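Long-range contacts in translation initiation factor eIF-2B (Pyrococcus horikoshii, PDB 1VB5), which probably serves as a regulatory subunit of archaeal initiation factor 2B, promoting exchange of GDP for GTP on initiation factor 2: residues Asp186-Asp191 and Tyr221-Thr226; Asp191-Asn196 and Leu227-Val232; Ala198-Leu203 and Asp252-Lys257. All coordinates share one frame; numbering follows the deposited sequence.

Contact 1: residues Asp186-Asp191 and Tyr221-Thr226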
loop_
_atom_site.group_PDB
_atom_site.type_symbol
_atom_site.label_atom_id
_atom_site.label_comp_id
_atom_site.label_asym_id
_atom_site.label_seq_id
_atom_site.Cartn_x
_atom_site.Cartn_y
_atom_site.Cartn_z
ATOM N N ASP B 186 17.659 -2.311 -2.535
ATOM C CA ASP B 186 18.284 -1.878 -3.773
ATOM C C ASP B 186 19.534 -1.087 -3.400
ATOM O O ASP B 186 20.451 -0.942 -4.198
ATOM C CB ASP B 186 17.315 -1.001 -4.573
ATOM C CG ASP B 186 16.107 -1.776 -5.058
ATOM O OD1 ASP B 186 16.236 -2.534 -6.046
ATOM O OD2 ASP B 186 15.030 -1.645 -4.442
ATOM N N MET B 187 19.565 -0.591 -2.169
ATOM C CA MET B 187 20.706 0.180 -1.690
ATOM C C MET B 187 20.673 0.412 -0.184
ATOM O O MET B 187 19.604 0.610 0.404
ATOM C CB MET B 187 20.759 1.548 -2.384
ATOM C CG MET B 187 21.890 2.435 -1.883
ATOM S SD MET B 187 21.866 4.138 -2.472
ATOM C CE MET B 187 21.796 3.908 -4.258
ATOM N N ILE B 188 21.847 0.362 0.434
ATOM C CA ILE B 188 21.981 0.648 1.854
ATOM C C ILE B 188 22.829 1.916 1.791
ATOM O O ILE B 188 23.995 1.866 1.387
ATOM C CB ILE B 188 22.766 -0.441 2.626
ATOM C CG1 ILE B 188 22.060 -1.802 2.524
ATOM C CG2 ILE B 188 22.921 -0.018 4.081
ATOM C CD1 ILE B 188 20.637 -1.835 3.075
ATOM N N THR B 189 22.242 3.053 2.152
ATOM C CA THR B 189 22.963 4.318 2.095
ATOM C C THR B 189 24.137 4.343 3.060
ATOM O O THR B 189 24.288 3.460 3.905
ATOM C CB THR B 189 22.036 5.519 2.401
ATOM O OG1 THR B 189 21.542 5.423 3.743
ATOM C CG2 THR B 189 20.859 5.537 1.442
ATOM N N LYS B 190 24.970 5.368 2.922
ATOM C CA LYS B 190 26.137 5.530 3.772
ATOM C C LYS B 190 25.737 5.689 5.239
ATOM O O LYS B 190 26.444 5.222 6.129
ATOM C CB LYS B 190 26.940 6.756 3.328
ATOM C CG LYS B 190 28.247 6.924 4.073
ATOM C CD LYS B 190 28.951 8.213 3.705
ATOM C CE LYS B 190 30.240 8.362 4.506
ATOM N NZ LYS B 190 30.927 9.657 4.227
ATOM N N ASP B 191 24.608 6.349 5.495
ATOM C CA ASP B 191 24.166 6.545 6.872
ATOM C C ASP B 191 23.252 5.438 7.419
ATOM O O ASP B 191 22.633 5.589 8.470
ATOM C CB ASP B 191 23.525 7.941 7.046
ATOM C CG ASP B 191 22.508 8.281 5.955
ATOM O OD1 ASP B 191 22.435 7.566 4.934
ATOM O OD2 ASP B 191 21.782 9.289 6.123
ATOM N N TYR B 221 27.692 -5.757 -1.843
ATOM C CA TYR B 221 27.807 -4.941 -3.046
ATOM C C TYR B 221 26.575 -4.053 -3.237
ATOM O O TYR B 221 26.465 -3.336 -4.229
ATOM C CB TYR B 221 28.070 -5.820 -4.286
ATOM C CG TYR B 221 26.951 -6.758 -4.679
ATOM C CD1 TYR B 221 25.820 -6.287 -5.348
ATOM C CD2 TYR B 221 27.013 -8.115 -4.366
ATOM C CE1 TYR B 221 24.777 -7.143 -5.693
ATOM C CE2 TYR B 221 25.975 -8.980 -4.704
ATOM C CZ TYR B 221 24.861 -8.486 -5.364
ATOM O OH TYR B 221 23.820 -9.333 -5.681
ATOM N N LYS B 222 25.658 -4.093 -2.272
ATOM C CA LYS B 222 24.460 -3.257 -2.336
ATOM C C LYS B 222 24.597 -2.070 -1.386
ATOM O O LYS B 222 23.708 -1.222 -1.295
ATOM C CB LYS B 222 23.207 -4.074 -2.004
ATOM C CG LYS B 222 22.848 -5.061 -3.103
ATOM C CD LYS B 222 21.645 -5.915 -2.749
ATOM C CE LYS B 222 21.145 -6.671 -3.974
ATOM N NZ LYS B 222 19.945 -7.491 -3.662
ATOM N N PHE B 223 25.720 -2.022 -0.673
ATOM C CA PHE B 223 26.000 -0.923 0.247
ATOM C C PHE B 223 26.684 0.179 -0.560
ATOM O O PHE B 223 27.703 -0.070 -1.208
ATOM C CB PHE B 223 26.947 -1.377 1.371
ATOM C CG PHE B 223 26.287 -2.212 2.439
ATOM C CD1 PHE B 223 25.628 -3.391 2.118
ATOM C CD2 PHE B 223 26.356 -1.826 3.777
ATOM C CE1 PHE B 223 25.047 -4.185 3.114
ATOM C CE2 PHE B 223 25.780 -2.609 4.780
ATOM C CZ PHE B 223 25.123 -3.795 4.444
ATOM N N HIS B 224 26.123 1.387 -0.549
ATOM C CA HIS B 224 26.735 2.490 -1.283
ATOM C C HIS B 224 27.705 3.151 -0.305
ATOM O O HIS B 224 27.342 3.471 0.832
ATOM C CB HIS B 224 25.678 3.484 -1.752
ATOM C CG HIS B 224 26.172 4.440 -2.791
ATOM N ND1 HIS B 224 25.744 4.403 -4.102
ATOM C CD2 HIS B 224 27.063 5.454 -2.715
ATOM C CE1 HIS B 224 26.350 5.355 -4.788
ATOM N NE2 HIS B 224 27.156 6.007 -3.969
ATOM N N PRO B 225 28.956 3.367 -0.735
ATOM C CA PRO B 225 29.979 3.976 0.117
ATOM C C PRO B 225 29.945 5.471 0.399
ATOM O O PRO B 225 30.555 5.922 1.366
ATOM C CB PRO B 225 31.274 3.564 -0.575
ATOM C CG PRO B 225 30.889 3.636 -2.019
ATOM C CD PRO B 225 29.526 2.964 -2.035
ATOM N N THR B 226 29.238 6.245 -0.414
ATOM C CA THR B 226 29.228 7.689 -0.206
ATOM C C THR B 226 27.874 8.388 -0.180
ATOM O O THR B 226 27.751 9.476 0.377
ATOM C CB THR B 226 30.065 8.376 -1.294
ATOM O OG1 THR B 226 29.461 8.137 -2.571
ATOM C CG2 THR B 226 31.481 7.816 -1.308
HETATM O O HOH W 1 26.573 1.963 2.799
#
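Ile-188 lies over one face of the Phe-223 ring, both side chains pointing the same way. Its CG1 stands 4.0 Å from the centroid of the Phe-223 ring, 14° off the normal, a CH-pi contact displaced toward CD1 and CE1. CG1 sits beside the backbone N (chi1 -60°), and CG2, anti to that N, lies over CD2 and CE2, so the beta-branched isoleucine spreads both branches over the same face. Ile-262 of strand 261-264 touches both residues. The backbones form a single bridge, both segments heading roughly the same way: Ile-188 N donates to Lys-222 O at 3.0 Å, and His-224 N to Ile-188 O at 2.9 Å. Strand 187-188 is thus flanked on one edge by this loop, while on the other Asp-186 and Met-187 face Val-195 in a classic beta bulge. One water bridges Ile-188 O and His-224 O, 2.6 Å from the latter. Unbranched, flexible Met-187 crosses His-224 obliquely, CG 3.9 Å from His-224 CB; its chain bends at chi3 (-54°) and CE approaches ND1, a buried nitrogen with no partner in the model. The imidazole ring meets Tyr-66 of helix 63-71. At the exposed margin the extended Lys-190 chain uses its methylenes, CD resting 3.6 Å from Pro-225 O. In the turn that follows, Thr-189 OG1 donates to Asp-191 OD1 at 2.6 Å and accepts from Tyr-193 N.

Contact 2: residues Asp191-Asn196 and Leu227-Val232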
loop_
_atom_site.group_PDB
_atom_site.type_symbol
_atom_site.label_atom_id
_atom_site.label_comp_id
_atom_site.label_asym_id
_atom_site.label_seq_id
_atom_site.Cartn_x
_atom_site.Cartn_y
_atom_site.Cartn_z
ATOM N N ASP B 191 24.608 6.349 5.495
ATOM C CA ASP B 191 24.166 6.545 6.872
ATOM C C ASP B 191 23.252 5.438 7.419
ATOM O O ASP B 191 22.633 5.589 8.470
ATOM C CB ASP B 191 23.525 7.941 7.046
ATOM C CG ASP B 191 22.508 8.281 5.955
ATOM O OD1 ASP B 191 22.435 7.566 4.934
ATOM O OD2 ASP B 191 21.782 9.289 6.123
ATOM N N GLY B 192 23.179 4.317 6.703
ATOM C CA GLY B 192 22.396 3.189 7.183
ATOM C C GLY B 192 20.922 3.083 6.847
ATOM O O GLY B 192 20.224 2.245 7.420
ATOM N N TYR B 193 20.438 3.917 5.937
ATOM C CA TYR B 193 19.038 3.868 5.544
ATOM C C TYR B 193 18.899 2.854 4.420
ATOM O O TYR B 193 19.863 2.576 3.692
ATOM C CB TYR B 193 18.561 5.252 5.091
ATOM C CG TYR B 193 18.368 6.228 6.236
ATOM C CD1 TYR B 193 19.389 6.460 7.158
ATOM C CD2 TYR B 193 17.164 6.916 6.402
ATOM C CE1 TYR B 193 19.218 7.353 8.223
ATOM C CE2 TYR B 193 16.980 7.814 7.467
ATOM C CZ TYR B 193 18.012 8.023 8.371
ATOM O OH TYR B 193 17.845 8.885 9.433
ATOM N N VAL B 194 17.703 2.293 4.284
ATOM C CA VAL B 194 17.450 1.278 3.272
ATOM C C VAL B 194 16.553 1.765 2.148
ATOM O O VAL B 194 15.431 2.218 2.382
ATOM C CB VAL B 194 16.798 0.027 3.902
ATOM C CG1 VAL B 194 16.587 -1.051 2.837
ATOM C CG2 VAL B 194 17.663 -0.492 5.034
ATOM N N VAL B 195 17.061 1.679 0.925
ATOM C CA VAL B 195 16.301 2.077 -0.252
ATOM C C VAL B 195 15.724 0.788 -0.830
ATOM O O VAL B 195 16.458 -0.174 -1.088
ATOM C CB VAL B 195 17.193 2.738 -1.309
ATOM C CG1 VAL B 195 16.354 3.132 -2.518
ATOM C CG2 VAL B 195 17.881 3.963 -0.719
ATOM N N ASN B 196 14.411 0.758 -1.014
ATOM C CA ASN B 196 13.770 -0.434 -1.534
ATOM C C ASN B 196 12.444 -0.059 -2.176
ATOM O O ASN B 196 12.035 1.097 -2.129
ATOM C CB ASN B 196 13.554 -1.446 -0.394
ATOM C CG ASN B 196 13.274 -2.849 -0.905
ATOM O OD1 ASN B 196 14.011 -3.376 -1.740
ATOM N ND2 ASN B 196 12.212 -3.465 -0.401
ATOM N N LEU B 227 26.865 7.779 -0.790
ATOM C CA LEU B 227 25.542 8.390 -0.864
ATOM C C LEU B 227 24.751 8.321 0.445
ATOM O O LEU B 227 24.553 7.241 1.003
ATOM C CB LEU B 227 24.750 7.729 -1.997
ATOM C CG LEU B 227 23.468 8.385 -2.506
ATOM C CD1 LEU B 227 23.755 9.782 -3.041
ATOM C CD2 LEU B 227 22.889 7.513 -3.601
ATOM N N LYS B 228 24.316 9.484 0.930
ATOM C CA LYS B 228 23.529 9.578 2.162
ATOM C C LYS B 228 22.039 9.559 1.810
ATOM O O LYS B 228 21.656 9.907 0.697
ATOM C CB LYS B 228 23.861 10.872 2.918
ATOM C CG LYS B 228 25.246 10.913 3.577
ATOM C CD LYS B 228 25.334 9.936 4.754
ATOM C CE LYS B 228 26.577 10.175 5.620
ATOM N NZ LYS B 228 26.652 9.247 6.795
ATOM N N SER B 229 21.207 9.152 2.764
ATOM C CA SER B 229 19.765 9.063 2.555
ATOM C C SER B 229 19.147 10.304 1.917
ATOM O O SER B 229 18.379 10.202 0.959
ATOM C CB SER B 229 19.066 8.776 3.886
ATOM O OG SER B 229 19.414 9.745 4.861
ATOM N N GLY B 230 19.486 11.473 2.447
ATOM C CA GLY B 230 18.935 12.708 1.924
ATOM C C GLY B 230 19.277 13.047 0.482
ATOM O O GLY B 230 18.638 13.917 -0.114
ATOM N N ASP B 231 20.266 12.369 -0.092
ATOM C CA ASP B 231 20.659 12.663 -1.466
ATOM C C ASP B 231 20.279 11.582 -2.472
ATOM O O ASP B 231 20.575 11.701 -3.661
ATOM C CB ASP B 231 22.167 12.919 -1.528
ATOM C CG ASP B 231 22.590 14.106 -0.680
ATOM O OD1 ASP B 231 22.044 15.210 -0.894
ATOM O OD2 ASP B 231 23.464 13.939 0.200
ATOM N N VAL B 232 19.610 10.538 -2.001
ATOM C CA VAL B 232 19.208 9.440 -2.872
ATOM C C VAL B 232 18.225 9.852 -3.967
ATOM O O VAL B 232 17.331 10.670 -3.739
ATOM C CB VAL B 232 18.574 8.295 -2.054
ATOM C CG1 VAL B 232 18.022 7.224 -2.987
ATOM C CG2 VAL B 232 19.610 7.699 -1.118
#
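Asp-191 grips Ser-229 with both carboxylate oxygens. Ser-229 N donates to Asp-191 OD1 at 3.0 Å and Ser-229 OG to Asp-191 OD2 at 2.7 Å, each on the syn side; a weak second bond runs from the same N-H to OD2. Because OD1 also accepts from Thr-189 OG1, three donors fix the rotation of the carboxylate, a task suited to a short side chain with two acceptors. Lys-228, bent at chi2 (-69°), passes the aspartate at a slant, with CD 3.5 Å from Asp-191 CG and NZ 3.4 Å from Asp-191 CB. Its NZ stays 4.9 Å from Asp-191 OD1, so the attraction of opposite charges would probably be felt only at a distance. Ser-229 is small enough to sit over one face of the Tyr-193 ring. Its CB makes a CH-pi contact 3.9 Å from the ring centroid, 27° off the normal, with OG above the ring centre. Across the segments the apolar pair is Val-195 CG2 and Val-232 CG1, tip to tip at 4.0 Å. Residues 227-232 lie in the loop between strands 214-217 and 240-241, while strand 194-197 runs between strands 187-188 and 251-254, and Tyr-193 before it meets the Trp-256 ring at about 90°.

Contact 3: residues Ala198-Leu203 and Asp252-Lys257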
loop_
_atom_site.group_PDB
_atom_site.type_symbol
_atom_site.label_atom_id
_atom_site.label_comp_id
_atom_site.label_asym_id
_atom_site.label_seq_id
_atom_site.Cartn_x
_atom_site.Cartn_y
_atom_site.Cartn_z
ATOM N N ALA B 198 8.922 1.016 -3.224
ATOM C CA ALA B 198 7.998 1.911 -2.542
ATOM C C ALA B 198 7.010 1.088 -1.723
ATOM O O ALA B 198 6.427 0.125 -2.225
ATOM C CB ALA B 198 7.254 2.758 -3.560
ATOM N N GLY B 199 6.823 1.471 -0.463
ATOM C CA GLY B 199 5.913 0.739 0.396
ATOM C C GLY B 199 6.625 0.021 1.535
ATOM O O GLY B 199 6.009 -0.278 2.562
ATOM N N THR B 200 7.917 -0.257 1.355
ATOM C CA THR B 200 8.711 -0.948 2.369
ATOM C C THR B 200 8.700 -0.150 3.671
ATOM O O THR B 200 8.635 -0.718 4.761
ATOM C CB THR B 200 10.184 -1.129 1.904
ATOM O OG1 THR B 200 10.210 -1.815 0.645
ATOM C CG2 THR B 200 10.970 -1.929 2.931
ATOM N N TYR B 201 8.764 1.172 3.541
ATOM C CA TYR B 201 8.745 2.072 4.690
ATOM C C TYR B 201 7.469 1.839 5.506
ATOM O O TYR B 201 7.512 1.728 6.734
ATOM C CB TYR B 201 8.816 3.523 4.190
ATOM C CG TYR B 201 8.613 4.596 5.245
ATOM C CD1 TYR B 201 9.439 4.672 6.370
ATOM C CD2 TYR B 201 7.610 5.559 5.097
ATOM C CE1 TYR B 201 9.273 5.686 7.324
ATOM C CE2 TYR B 201 7.433 6.574 6.043
ATOM C CZ TYR B 201 8.266 6.635 7.148
ATOM O OH TYR B 201 8.105 7.648 8.067
ATOM N N LEU B 202 6.332 1.748 4.819
ATOM C CA LEU B 202 5.056 1.528 5.505
ATOM C C LEU B 202 5.063 0.181 6.212
ATOM O O LEU B 202 4.545 0.049 7.320
ATOM C CB LEU B 202 3.891 1.579 4.511
ATOM C CG LEU B 202 3.812 2.859 3.676
ATOM C CD1 LEU B 202 2.639 2.777 2.699
ATOM C CD2 LEU B 202 3.671 4.055 4.605
ATOM N N LEU B 203 5.649 -0.824 5.571
ATOM C CA LEU B 203 5.714 -2.147 6.177
ATOM C C LEU B 203 6.551 -2.012 7.446
ATOM O O LEU B 203 6.207 -2.556 8.498
ATOM C CB LEU B 203 6.391 -3.148 5.230
ATOM C CG LEU B 203 6.051 -4.639 5.332
ATOM C CD1 LEU B 203 7.197 -5.471 4.779
ATOM C CD2 LEU B 203 5.775 -5.020 6.755
ATOM N N ASP B 252 11.564 3.801 -2.242
ATOM C CA ASP B 252 11.420 4.583 -1.033
ATOM C C ASP B 252 12.619 4.423 -0.127
ATOM O O ASP B 252 13.557 3.691 -0.439
ATOM C CB ASP B 252 10.177 4.139 -0.273
ATOM C CG ASP B 252 10.377 2.812 0.490
ATOM O OD1 ASP B 252 10.683 1.777 -0.130
ATOM O OD2 ASP B 252 10.212 2.808 1.726
ATOM N N VAL B 253 12.553 5.098 1.015
ATOM C CA VAL B 253 13.618 5.071 2.002
ATOM C C VAL B 253 13.115 4.712 3.401
ATOM O O VAL B 253 12.170 5.321 3.911
ATOM C CB VAL B 253 14.313 6.440 2.073
ATOM C CG1 VAL B 253 15.499 6.374 3.028
ATOM C CG2 VAL B 253 14.763 6.860 0.687
ATOM N N THR B 254 13.748 3.718 4.018
ATOM C CA THR B 254 13.386 3.311 5.366
ATOM C C THR B 254 14.510 3.636 6.356
ATOM O O THR B 254 15.650 3.187 6.191
ATOM C CB THR B 254 13.096 1.798 5.455
ATOM O OG1 THR B 254 11.987 1.464 4.610
ATOM C CG2 THR B 254 12.765 1.411 6.890
ATOM N N PRO B 255 14.204 4.432 7.394
ATOM C CA PRO B 255 15.205 4.796 8.404
ATOM C C PRO B 255 15.708 3.532 9.089
ATOM O O PRO B 255 14.975 2.545 9.191
ATOM C CB PRO B 255 14.419 5.686 9.368
ATOM C CG PRO B 255 13.368 6.330 8.459
ATOM C CD PRO B 255 12.933 5.149 7.617
ATOM N N TRP B 256 16.945 3.558 9.573
ATOM C CA TRP B 256 17.495 2.380 10.234
ATOM C C TRP B 256 16.798 2.037 11.552
ATOM O O TRP B 256 16.782 0.875 11.953
ATOM C CB TRP B 256 19.002 2.543 10.484
ATOM C CG TRP B 256 19.383 3.795 11.233
ATOM C CD1 TRP B 256 19.861 4.956 10.696
ATOM C CD2 TRP B 256 19.279 4.019 12.646
ATOM N NE1 TRP B 256 20.059 5.889 11.684
ATOM C CE2 TRP B 256 19.711 5.342 12.891
ATOM C CE3 TRP B 256 18.866 3.231 13.728
ATOM C CZ2 TRP B 256 19.738 5.898 14.176
ATOM C CZ3 TRP B 256 18.892 3.782 15.005
ATOM C CH2 TRP B 256 19.324 5.105 15.218
ATOM N N LYS B 257 16.203 3.027 12.220
ATOM C CA LYS B 257 15.561 2.752 13.507
ATOM C C LYS B 257 14.390 1.777 13.457
ATOM O O LYS B 257 13.863 1.381 14.495
ATOM C CB LYS B 257 15.151 4.055 14.209
ATOM C CG LYS B 257 14.019 4.858 13.573
ATOM C CD LYS B 257 13.861 6.165 14.343
ATOM C CE LYS B 257 12.702 7.020 13.851
ATOM N NZ LYS B 257 12.633 8.314 14.605
#
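The first turn of helix 200-209, entered through Gly-199 at the N-cap position, is held by an aspartate from the neighbouring strand 251-254. At the backbone angles of Gly-199 (phi 113°) a CB would collide with the carbonyl O of Ala-198. Asp-252 OD2 accepts the N-H of Tyr-201 at 2.8 Å; the bond is bent (132° at the hydrogen) and meets the syn side of the carboxylate from somewhat outside its plane. Asp-252 CG lies between the backbone N and the carbonyl carbon, which turns the acid group toward the helix start, and OD1 comes to 3.6 Å from Thr-200 CB, the two side chains crossing at about a right angle. A negative group suits this end of a helix, where the dipole is likely to favour its charge. An alanine in place of Asp-252 would probably leave the Tyr-201 N-H without this mate and the first turn less firmly tied to the strand. Thr-254 OG1 packs 3.3 Å from Tyr-201 CA. Tyr-201 CG is anti to the backbone N (chi1 172°), and the Tyr-201 and Pro-255 side chains cross at a slant, with Tyr-201 CE1 3.7 Å from Pro-255 CD, a compact apolar partner. The hydroxyl of Thr-200 is engaged with Lys-197 O and Asn-196 ND2. Leu-173 and Glu-209 of the second subunit pack on Asp-252 and Tyr-201. Within the chain, Thr-200 and Leu-203 touch Val-183 and Phe-214, on the parallel neighbouring strands that this helix links as a beta-alpha-beta crossover; Leu-203 also touches Cys-175 of helix 171-175, disulfide-linked to Cys-207.

In the fold
The three contacts follow one small antiparallel sheet, in the order 187-188, 194-197, 251-254. Contact 1 involves its first strand, contact 2 its middle strand and contact 3 its last. The centres of contacts 1 and 2 lie about 7 Å apart, of 2 and 3 about 11 Å, and of 1 and 3 about 15 Å. Along the chain the segments 186-191, 191-196 and 198-203 come first, and their partners 221-226, 227-232 and 252-257 follow in the same order, so the contacts cross. Asp-191 belongs to contacts 1 and 2. They fasten the long loop after strand 214-217 against the 187-188 edge and the adjoining turn and strand 194-197, and helix 200-209, at the subunit interface, against strand 251-254.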